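Local coordinates for protein CRISPR-associated endonuclease Cas12b (PDB 5U31) that uses a guide RNA to recognise target DNA beside a protospacer adjacent motif and cuts it with a RuvC nuclease domain, as part of bacterial CRISPR immunity, at residues A536-F540 with L989-F993; I580-R584 with A982-Q986; L845-L851 with L890-A896. The protein carries 3 engineered substitutions. All coordinates share one frame. Residue numbers count along the deposited sequence, not the author numbering.

Contact 1: residues A536-F540 with L989-F993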
loop_
_atom_site.group_PDB
_atom_site.type_symbol
_atom_site.label_atom_id
_atom_site.label_comp_id
_atom_site.label_asym_id
_atom_site.label_seq_id
_atom_site.Cartn_x
_atom_site.Cartn_y
_atom_site.Cartn_z
ATOM N N ALA A 536 11.494 9.493 -13.264
ATOM C CA ALA A 536 12.886 9.824 -13.525
ATOM C C ALA A 536 13.062 10.336 -14.945
ATOM O O ALA A 536 12.543 9.747 -15.900
ATOM C CB ALA A 536 13.775 8.603 -13.299
ATOM N N PHE A 537 13.801 11.434 -15.079
ATOM C CA PHE A 537 14.168 11.991 -16.372
ATOM C C PHE A 537 15.619 12.445 -16.311
ATOM O O PHE A 537 16.043 13.059 -15.328
ATOM C CB PHE A 537 13.251 13.159 -16.767
ATOM C CG PHE A 537 11.844 12.739 -17.109
ATOM C CD1 PHE A 537 11.544 12.229 -18.363
ATOM C CD2 PHE A 537 10.821 12.860 -16.181
ATOM C CE1 PHE A 537 10.255 11.842 -18.682
ATOM C CE2 PHE A 537 9.529 12.478 -16.497
ATOM C CZ PHE A 537 9.246 11.968 -17.749
ATOM N N VAL A 538 16.372 12.138 -17.363
ATOM C CA VAL A 538 17.806 12.400 -17.408
ATOM C C VAL A 538 18.060 13.743 -18.079
ATOM O O VAL A 538 17.534 14.018 -19.165
ATOM C CB VAL A 538 18.546 11.277 -18.153
ATOM C CG1 VAL A 538 19.957 11.706 -18.477
ATOM C CG2 VAL A 538 18.564 10.019 -17.323
ATOM N N HIS A 539 18.879 14.574 -17.438
ATOM C CA HIS A 539 19.384 15.804 -18.045
ATOM C C HIS A 539 20.555 15.437 -18.946
ATOM O O HIS A 539 21.716 15.463 -18.535
ATOM C CB HIS A 539 19.801 16.803 -16.975
ATOM C CG HIS A 539 18.662 17.576 -16.389
ATOM N ND1 HIS A 539 18.415 18.893 -16.711
ATOM C CD2 HIS A 539 17.705 17.220 -15.499
ATOM C CE1 HIS A 539 17.354 19.314 -16.046
ATOM N NE2 HIS A 539 16.905 18.319 -15.304
ATOM N N PHE A 540 20.249 15.095 -20.201
ATOM C CA PHE A 540 21.291 14.674 -21.132
ATOM C C PHE A 540 22.305 15.779 -21.405
ATOM O O PHE A 540 23.442 15.480 -21.786
ATOM C CB PHE A 540 20.663 14.196 -22.443
ATOM C CG PHE A 540 19.647 13.101 -22.266
ATOM C CD1 PHE A 540 20.046 11.785 -22.102
ATOM C CD2 PHE A 540 18.292 13.388 -22.267
ATOM C CE1 PHE A 540 19.112 10.777 -21.938
ATOM C CE2 PHE A 540 17.356 12.387 -22.104
ATOM C CZ PHE A 540 17.766 11.079 -21.941
ATOM N N LEU A 989 15.340 4.795 -19.927
ATOM C CA LEU A 989 15.934 5.950 -19.265
ATOM C C LEU A 989 16.834 6.723 -20.221
ATOM O O LEU A 989 16.671 7.936 -20.406
ATOM C CB LEU A 989 16.726 5.493 -18.038
ATOM C CG LEU A 989 16.766 6.353 -16.771
ATOM C CD1 LEU A 989 18.199 6.580 -16.325
ATOM C CD2 LEU A 989 16.045 7.665 -16.960
ATOM N N TRP A 990 17.786 6.030 -20.848
ATOM C CA TRP A 990 18.815 6.676 -21.649
ATOM C C TRP A 990 18.326 7.126 -23.016
ATOM O O TRP A 990 19.068 7.823 -23.716
ATOM C CB TRP A 990 20.011 5.733 -21.826
ATOM C CG TRP A 990 20.521 5.176 -20.540
ATOM C CD1 TRP A 990 20.488 3.872 -20.143
ATOM C CD2 TRP A 990 21.126 5.907 -19.466
ATOM N NE1 TRP A 990 21.042 3.743 -18.891
ATOM C CE2 TRP A 990 21.441 4.979 -18.454
ATOM C CE3 TRP A 990 21.435 7.257 -19.264
ATOM C CZ2 TRP A 990 22.050 5.356 -17.259
ATOM C CZ3 TRP A 990 22.036 7.630 -18.076
ATOM C CH2 TRP A 990 22.335 6.683 -17.089
ATOM N N SER A 991 17.114 6.749 -23.419
ATOM C CA SER A 991 16.596 7.115 -24.729
ATOM C C SER A 991 15.385 8.032 -24.668
ATOM O O SER A 991 14.816 8.340 -25.722
ATOM C CB SER A 991 16.227 5.859 -25.529
ATOM O OG SER A 991 15.098 5.220 -24.964
ATOM N N ASP A 992 14.977 8.472 -23.479
ATOM C CA ASP A 992 13.787 9.300 -23.296
ATOM C C ASP A 992 12.578 8.653 -23.972
ATOM O O ASP A 992 11.928 9.231 -24.844
ATOM C CB ASP A 992 14.014 10.718 -23.825
ATOM C CG ASP A 992 13.153 11.747 -23.121
ATOM O OD1 ASP A 992 13.597 12.907 -22.999
ATOM O OD2 ASP A 992 12.045 11.392 -22.669
ATOM N N PHE A 993 12.298 7.424 -23.561
ATOM C CA PHE A 993 11.270 6.635 -24.220
ATOM C C PHE A 993 9.887 7.224 -23.980
ATOM O O PHE A 993 9.568 7.690 -22.882
ATOM C CB PHE A 993 11.322 5.195 -23.718
ATOM C CG PHE A 993 10.171 4.342 -24.168
ATOM C CD1 PHE A 993 10.237 3.640 -25.358
ATOM C CD2 PHE A 993 9.033 4.218 -23.387
ATOM C CE1 PHE A 993 9.188 2.843 -25.768
ATOM C CE2 PHE A 993 7.979 3.427 -23.793
ATOM C CZ PHE A 993 8.057 2.737 -24.982
#
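Phe540, Leu989 and Val538 bury most of the surface here, where residues at the end of strand 535-538 meet the C-terminal end of helix 977-990. Val538 points its CB toward the helix and brings CG2 to 3.5 Å from CD2 of Leu989; a beta-branched residue suits the strand, and the long Leu989 side chain bridges the gap between the backbones. CD2 of Leu989 also lies 4.4 Å from CB of Ala536, and CG2 of Val538 lies 4.3 Å from CZ3 of Trp990. Phe540, beyond the strand, sets its ring against the helix end: CE1 comes within 3.4 Å of Trp990 O, and the ring edge meets Leu989 O, 3.7 Å from CZ, and OD1 of Asp992, 3.9 Å from CE2. The chain leaves the helix at Asp992, whose positive phi and bonds back into the last turn form a Schellman motif. Apolar side chains, together with the Phe540 ring against backbone carbonyls, thus pack the 527-530/535-538 hairpin on the end of a RuvC helix that closes in a Schellman motif.

Contact 2: residues I580-R584 with A982-Q986. With nucleotides of chain B.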
loop_
_atom_site.group_PDB
_atom_site.type_symbol
_atom_site.label_atom_id
_atom_site.label_comp_id
_atom_site.label_asym_id
_atom_site.label_seq_id
_atom_site.Cartn_x
_atom_site.Cartn_y
_atom_site.Cartn_z
ATOM N N ILE A 580 17.616 -7.045 -10.523
ATOM C CA ILE A 580 18.299 -5.781 -10.745
ATOM C C ILE A 580 19.290 -5.936 -11.886
ATOM O O ILE A 580 19.735 -7.037 -12.215
ATOM C CB ILE A 580 19.010 -5.279 -9.467
ATOM C CG1 ILE A 580 20.214 -6.164 -9.128
ATOM C CG2 ILE A 580 18.039 -5.236 -8.296
ATOM C CD1 ILE A 580 21.549 -5.553 -9.503
ATOM N N SER A 581 19.624 -4.804 -12.497
ATOM C CA SER A 581 20.697 -4.737 -13.477
ATOM C C SER A 581 21.335 -3.364 -13.367
ATOM O O SER A 581 20.625 -2.355 -13.325
ATOM C CB SER A 581 20.186 -4.984 -14.898
ATOM O OG SER A 581 19.127 -4.104 -15.204
ATOM N N VAL A 582 22.662 -3.334 -13.312
ATOM C CA VAL A 582 23.425 -2.121 -13.055
ATOM C C VAL A 582 24.082 -1.682 -14.355
ATOM O O VAL A 582 24.665 -2.504 -15.072
ATOM C CB VAL A 582 24.471 -2.345 -11.947
ATOM C CG1 VAL A 582 25.328 -1.112 -11.761
ATOM C CG2 VAL A 582 23.787 -2.706 -10.651
ATOM N N PHE A 583 23.977 -0.394 -14.661
ATOM C CA PHE A 583 24.566 0.186 -15.855
ATOM C C PHE A 583 25.426 1.378 -15.463
ATOM O O PHE A 583 25.116 2.100 -14.513
ATOM C CB PHE A 583 23.494 0.628 -16.862
ATOM C CG PHE A 583 22.962 -0.482 -17.722
ATOM C CD1 PHE A 583 23.311 -0.565 -19.060
ATOM C CD2 PHE A 583 22.111 -1.439 -17.198
ATOM C CE1 PHE A 583 22.819 -1.581 -19.859
ATOM C CE2 PHE A 583 21.614 -2.458 -17.993
ATOM C CZ PHE A 583 21.971 -2.530 -19.327
ATOM N N ARG A 584 26.508 1.578 -16.209
ATOM C CA ARG A 584 27.457 2.652 -15.961
ATOM C C ARG A 584 27.538 3.547 -17.190
ATOM O O ARG A 584 27.573 3.056 -18.322
ATOM C CB ARG A 584 28.848 2.085 -15.617
ATOM C CG ARG A 584 30.021 2.851 -16.224
ATOM C CD ARG A 584 31.360 2.194 -15.898
ATOM N NE ARG A 584 31.452 0.829 -16.413
ATOM C CZ ARG A 584 32.079 0.493 -17.535
ATOM N NH1 ARG A 584 32.679 1.422 -18.264
ATOM N NH2 ARG A 584 32.112 -0.773 -17.928
ATOM N N ALA A 982 13.786 -5.307 -16.271
ATOM C CA ALA A 982 14.693 -4.374 -15.617
ATOM C C ALA A 982 15.560 -3.652 -16.634
ATOM O O ALA A 982 15.763 -2.437 -16.539
ATOM C CB ALA A 982 15.560 -5.117 -14.604
ATOM N N GLN A 983 16.077 -4.383 -17.620
ATOM C CA GLN A 983 16.904 -3.755 -18.640
ATOM C C GLN A 983 16.075 -2.879 -19.569
ATOM O O GLN A 983 16.604 -1.934 -20.165
ATOM C CB GLN A 983 17.659 -4.821 -19.428
ATOM C CG GLN A 983 18.623 -5.637 -18.584
ATOM C CD GLN A 983 19.441 -6.599 -19.412
ATOM O OE1 GLN A 983 19.230 -6.729 -20.617
ATOM N NE2 GLN A 983 20.387 -7.277 -18.774
ATOM N N ASN A 984 14.780 -3.171 -19.702
ATOM C CA ASN A 984 13.917 -2.304 -20.492
ATOM C C ASN A 984 13.762 -0.943 -19.829
ATOM O O ASN A 984 13.832 0.091 -20.500
ATOM C CB ASN A 984 12.557 -2.963 -20.705
ATOM C CG ASN A 984 12.284 -3.264 -22.163
ATOM O OD1 ASN A 984 12.606 -2.463 -23.046
ATOM N ND2 ASN A 984 11.698 -4.425 -22.427
ATOM N N LEU A 985 13.556 -0.926 -18.510
ATOM C CA LEU A 985 13.522 0.340 -17.786
ATOM C C LEU A 985 14.811 1.120 -17.999
ATOM O O LEU A 985 14.784 2.335 -18.231
ATOM C CB LEU A 985 13.282 0.090 -16.298
ATOM C CG LEU A 985 12.001 -0.670 -15.950
ATOM C CD1 LEU A 985 11.812 -0.735 -14.455
ATOM C CD2 LEU A 985 10.801 -0.021 -16.603
ATOM N N GLN A 986 15.949 0.433 -17.946
ATOM C CA GLN A 986 17.220 1.095 -18.205
ATOM C C GLN A 986 17.265 1.651 -19.622
ATOM O O GLN A 986 17.665 2.801 -19.839
ATOM C CB GLN A 986 18.367 0.118 -17.976
ATOM C CG GLN A 986 19.679 0.805 -17.735
ATOM C CD GLN A 986 19.925 1.067 -16.270
ATOM O OE1 GLN A 986 20.640 1.995 -15.911
ATOM N NE2 GLN A 986 19.337 0.242 -15.413
ATOM P P A B 6 21.825 -10.592 -23.401
ATOM O OP1 A B 6 20.647 -10.113 -24.162
ATOM O OP2 A B 6 23.180 -10.490 -24.007
ATOM O "O5'" A B 6 21.813 -9.839 -22.000
ATOM C "C5'" A B 6 22.497 -8.605 -21.827
ATOM C "C4'" A B 6 23.627 -8.747 -20.845
ATOM O "O4'" A B 6 23.054 -9.152 -19.574
ATOM C "C3'" A B 6 24.661 -9.807 -21.232
ATOM O "O3'" A B 6 26.021 -9.326 -21.310
ATOM C "C2'" A B 6 24.455 -10.945 -20.222
ATOM O "O2'" A B 6 25.628 -11.589 -19.783
ATOM C "C1'" A B 6 23.721 -10.286 -19.061
ATOM N N9 A B 6 22.724 -11.205 -18.509
ATOM C C8 A B 6 21.662 -11.742 -19.194
ATOM N N7 A B 6 20.938 -12.579 -18.493
ATOM C C5 A B 6 21.579 -12.613 -17.266
ATOM C C6 A B 6 21.301 -13.321 -16.086
ATOM N N6 A B 6 20.269 -14.156 -15.957
ATOM N N1 A B 6 22.126 -13.137 -15.035
ATOM C C2 A B 6 23.163 -12.300 -15.173
ATOM N N3 A B 6 23.532 -11.578 -16.230
ATOM C C4 A B 6 22.688 -11.781 -17.258
#
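This is alpha/beta packing in the RNase H-like fold of the RuvC domain: helix 977-990 lies against strand 578-587 of the mixed central sheet. The axes of the two short segments approach to 8.2 Å and cross at -33°, running in roughly the same direction, and the strand meets the helix with alternate residues. Ile580 directs its CB away from the helix, while Ser581 turns toward it. A small side chain fits there because OG sits 3.8 Å from CB of Ala982 and 3.7 Å from CG of Gln983, so a larger residue would crowd the helix; Ala982 is likewise small on its side. The hydroxyl also shares a weak hydrogen bond with the Ser569 hydroxyl on the neighbouring strand. Val582 faces away, packing on Met568 and Arg617. Phe583 returns to the helix side and fills the space between strand and helix: its ring takes CG of Gln986 over one face, a CH-pi contact with 3.7 Å from CG to the ring centroid, and presents its edge, at CE2, to CG of Gln983, 4.4 Å away. The aliphatic parts of the two glutamines thus serve as apolar surface within a buried interface. His615, a residue that binds the guide RNA, meets the Phe583 ring edge-to-face. Arg584 again points away and forms a salt bridge with Glu616. Gln983 packs on the strand through its methylenes and extends its amide to the guide RNA, where NE2 gives a weak hydrogen bond to O4' of A6 of chain B, 3.4 Å away.

Contact 3: residues L845-L851 with L890-A896. Engineered in segment 845-851: Ala849 (natural residue Glu). With nucleotides of chain E.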
loop_
_atom_site.group_PDB
_atom_site.type_symbol
_atom_site.label_atom_id
_atom_site.label_comp_id
_atom_site.label_asym_id
_atom_site.label_seq_id
_atom_site.Cartn_x
_atom_site.Cartn_y
_atom_site.Cartn_z
ATOM N N LEU A 845 21.378 6.162 -8.492
ATOM C CA LEU A 845 19.941 6.145 -8.720
ATOM C C LEU A 845 19.434 4.710 -8.724
ATOM O O LEU A 845 20.074 3.818 -9.288
ATOM C CB LEU A 845 19.587 6.836 -10.043
ATOM C CG LEU A 845 18.177 6.678 -10.612
ATOM C CD1 LEU A 845 17.138 7.238 -9.659
ATOM C CD2 LEU A 845 18.091 7.365 -11.961
ATOM N N ILE A 846 18.288 4.499 -8.082
ATOM C CA ILE A 846 17.549 3.243 -8.146
ATOM C C ILE A 846 16.317 3.485 -9.005
ATOM O O ILE A 846 15.464 4.312 -8.660
ATOM C CB ILE A 846 17.154 2.741 -6.749
ATOM C CG1 ILE A 846 18.391 2.339 -5.956
ATOM C CG2 ILE A 846 16.201 1.566 -6.846
ATOM C CD1 ILE A 846 18.089 2.058 -4.519
ATOM N N LEU A 847 16.222 2.772 -10.122
ATOM C CA LEU A 847 15.169 2.998 -11.107
ATOM C C LEU A 847 14.143 1.873 -11.011
ATOM O O LEU A 847 14.396 0.750 -11.459
ATOM C CB LEU A 847 15.755 3.084 -12.515
ATOM C CG LEU A 847 14.757 3.499 -13.595
ATOM C CD1 LEU A 847 14.203 4.875 -13.295
ATOM C CD2 LEU A 847 15.401 3.470 -14.965
ATOM N N LEU A 848 12.985 2.178 -10.435
ATOM C CA LEU A 848 11.893 1.221 -10.342
ATOM C C LEU A 848 10.925 1.401 -11.505
ATOM O O LEU A 848 11.008 2.358 -12.277
ATOM C CB LEU A 848 11.152 1.387 -9.019
ATOM C CG LEU A 848 11.917 1.066 -7.743
ATOM C CD1 LEU A 848 11.145 1.598 -6.570
ATOM C CD2 LEU A 848 12.060 -0.419 -7.627
ATOM N N ALA A 849 9.989 0.469 -11.627
ATOM C CA ALA A 849 8.923 0.622 -12.603
ATOM C C ALA A 849 7.827 1.508 -12.032
ATOM O O ALA A 849 7.503 1.435 -10.843
ATOM C CB ALA A 849 8.350 -0.737 -13.004
ATOM N N GLU A 850 7.274 2.361 -12.884
ATOM C CA GLU A 850 6.163 3.227 -12.508
ATOM C C GLU A 850 4.897 2.379 -12.448
ATOM O O GLU A 850 4.313 2.044 -13.478
ATOM C CB GLU A 850 6.034 4.376 -13.503
ATOM C CG GLU A 850 4.735 5.137 -13.415
ATOM C CD GLU A 850 4.435 5.545 -12.002
ATOM O OE1 GLU A 850 5.377 5.971 -11.306
ATOM O OE2 GLU A 850 3.270 5.416 -11.584
ATOM N N LEU A 851 4.465 2.019 -11.236
ATOM C CA LEU A 851 3.296 1.163 -11.063
ATOM C C LEU A 851 2.272 1.783 -10.120
ATOM O O LEU A 851 1.521 1.064 -9.454
ATOM C CB LEU A 851 3.700 -0.221 -10.561
ATOM C CG LEU A 851 4.651 -1.003 -11.460
ATOM C CD1 LEU A 851 4.896 -2.375 -10.872
ATOM C CD2 LEU A 851 4.098 -1.103 -12.872
ATOM N N LEU A 890 19.027 8.211 -4.811
ATOM C CA LEU A 890 17.789 8.617 -5.458
ATOM C C LEU A 890 17.023 7.379 -5.900
ATOM O O LEU A 890 17.601 6.469 -6.505
ATOM C CB LEU A 890 18.074 9.501 -6.669
ATOM C CG LEU A 890 19.069 10.645 -6.507
ATOM C CD1 LEU A 890 19.369 11.253 -7.859
ATOM C CD2 LEU A 890 18.520 11.687 -5.565
ATOM N N VAL A 891 15.730 7.339 -5.607
ATOM C CA VAL A 891 14.859 6.305 -6.152
ATOM C C VAL A 891 13.853 6.985 -7.071
ATOM O O VAL A 891 13.153 7.923 -6.666
ATOM C CB VAL A 891 14.175 5.481 -5.050
ATOM C CG1 VAL A 891 14.314 6.164 -3.705
ATOM C CG2 VAL A 891 12.710 5.198 -5.395
ATOM N N GLY A 892 13.824 6.540 -8.332
ATOM C CA GLY A 892 12.895 7.058 -9.307
ATOM C C GLY A 892 12.175 5.920 -10.008
ATOM O O GLY A 892 12.504 4.744 -9.831
ATOM N N THR A 893 11.185 6.291 -10.810
ATOM C CA THR A 893 10.376 5.327 -11.536
ATOM C C THR A 893 10.515 5.547 -13.034
ATOM O O THR A 893 10.907 6.622 -13.493
ATOM C CB THR A 893 8.902 5.420 -11.139
ATOM O OG1 THR A 893 8.436 6.758 -11.354
ATOM C CG2 THR A 893 8.722 5.045 -9.675
HETATM N N MSE A 894 10.192 4.503 -13.792
HETATM C CA MSE A 894 10.157 4.577 -15.249
HETATM C C MSE A 894 8.840 4.041 -15.784
HETATM O O MSE A 894 8.287 3.080 -15.245
HETATM C CB MSE A 894 11.315 3.793 -15.865
HETATM C CG MSE A 894 12.278 4.646 -16.666
HETATM SE SE MSE A 894 11.436 5.514 -18.185
HETATM C CE MSE A 894 12.562 7.100 -18.265
ATOM N N TYR A 895 8.351 4.670 -16.851
ATOM C CA TYR A 895 7.126 4.238 -17.509
ATOM C C TYR A 895 7.230 2.771 -17.910
ATOM O O TYR A 895 8.090 2.394 -18.710
ATOM C CB TYR A 895 6.870 5.118 -18.726
ATOM C CG TYR A 895 5.517 4.904 -19.338
ATOM C CD1 TYR A 895 4.380 5.432 -18.747
ATOM C CD2 TYR A 895 5.370 4.170 -20.500
ATOM C CE1 TYR A 895 3.135 5.238 -19.299
ATOM C CE2 TYR A 895 4.133 3.973 -21.056
ATOM C CZ TYR A 895 3.016 4.507 -20.456
ATOM O OH TYR A 895 1.772 4.312 -21.009
ATOM N N ALA A 896 6.349 1.938 -17.357
ATOM C CA ALA A 896 6.550 0.495 -17.363
ATOM C C ALA A 896 5.656 -0.246 -18.345
ATOM O O ALA A 896 5.697 -1.480 -18.384
ATOM C CB ALA A 896 6.350 -0.064 -15.956
ATOM P P DG E 4 3.312 -5.444 -19.278
ATOM O OP1 DG E 4 4.643 -5.445 -19.914
ATOM O OP2 DG E 4 2.373 -6.556 -19.539
ATOM O "O5'" DG E 4 3.547 -5.359 -17.708
ATOM C "C5'" DG E 4 4.428 -4.386 -17.184
ATOM C "C4'" DG E 4 4.184 -4.215 -15.704
ATOM O "O4'" DG E 4 2.992 -3.429 -15.510
ATOM C "C3'" DG E 4 3.926 -5.513 -14.968
ATOM O "O3'" DG E 4 5.159 -6.061 -14.533
ATOM C "C2'" DG E 4 3.072 -5.063 -13.789
ATOM C "C1'" DG E 4 2.302 -3.873 -14.363
ATOM N N9 DG E 4 0.925 -4.181 -14.734
ATOM C C8 DG E 4 0.421 -5.391 -15.154
ATOM N N7 DG E 4 -0.859 -5.358 -15.412
ATOM C C5 DG E 4 -1.227 -4.045 -15.147
ATOM C C6 DG E 4 -2.489 -3.410 -15.245
ATOM O O6 DG E 4 -3.568 -3.900 -15.597
ATOM N N1 DG E 4 -2.419 -2.067 -14.880
ATOM C C2 DG E 4 -1.273 -1.419 -14.472
ATOM N N2 DG E 4 -1.397 -0.120 -14.158
ATOM N N3 DG E 4 -0.086 -2.002 -14.378
ATOM C C4 DG E 4 -0.138 -3.310 -14.727
#
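Leucines and the beta-branched Ile846 and Val891 dominate the middle of this parallel strand pair, which belongs to the RuvC sheet and is linked by helices 862-871 and 873-884 in a beta-alpha-beta crossover. On one face CD2 of Leu847 packs 3.7 Å from CG of Met894, a selenomethionine, and CD1 of Leu845 lies 3.9 Å from CB of Leu890. Gly892 suits its place on that face: a CB there would sit close to CD1 of Leu845, which already reaches 3.6 Å from N of Gly892. On the other face Ile846, Leu848 and Val891 form an apolar layer, with CD1 of Leu848 4.1 Å from CG2 of Val891, and Phe877 of helix 873-884 packs on Leu848 and Val891.

The backbone fastens the strands through five hydrogen bonds: Ile846 N to Leu890 O (2.6 Å), Gly892 N to Ile846 O (2.8 Å), Leu848 N to Gly892 O, Met894 N to Leu848 O and Glu850 N to Met894 O (2.7 Å each). Toward the end, the engineered Ala849 meets Ala896, CB to CB at 3.6 Å. Outermost, Thr893 OG1 bonds Asn533 O and lies 3.2 Å from Glu850 OE1, while Glu850 OE2 bonds Ser852 OG. Beyond them, CD2 of Leu851 is 3.6 Å from C1' of DG4 of chain E. Because the bonds of Leu848 and Glu850 to Met894 flank position 849, where the natural residue is a glutamate inferred to belong to the RuvC active site, the main chain fixes that position in place, and the alanine leaves it without a carboxylate.

Helix 977-990 ties the three contacts together: its middle serves contact 2, its C-terminal end serves contact 1, and Leu985 and Leu989 press on the sheet strands of contact 3. CD1 of Leu985 lies 3.6 Å from N of Ala849, and CG of Leu989 lies 3.7 Å from CD2 of Leu847. Contacts 1 and 3 also join where N of Ala536 probably hydrogen-bonds O of Thr893 at 2.9 Å. The centres are 11 to 13 Å apart. Contact 3 holds one of the inferred active-site positions, Ala849; its side chain is about 7 Å from that of Ala571, both engineered, at positions inferred to be catalytic in the natural enzyme. The same helix therefore reaches from guide RNA at Gln983 to the DNase centre.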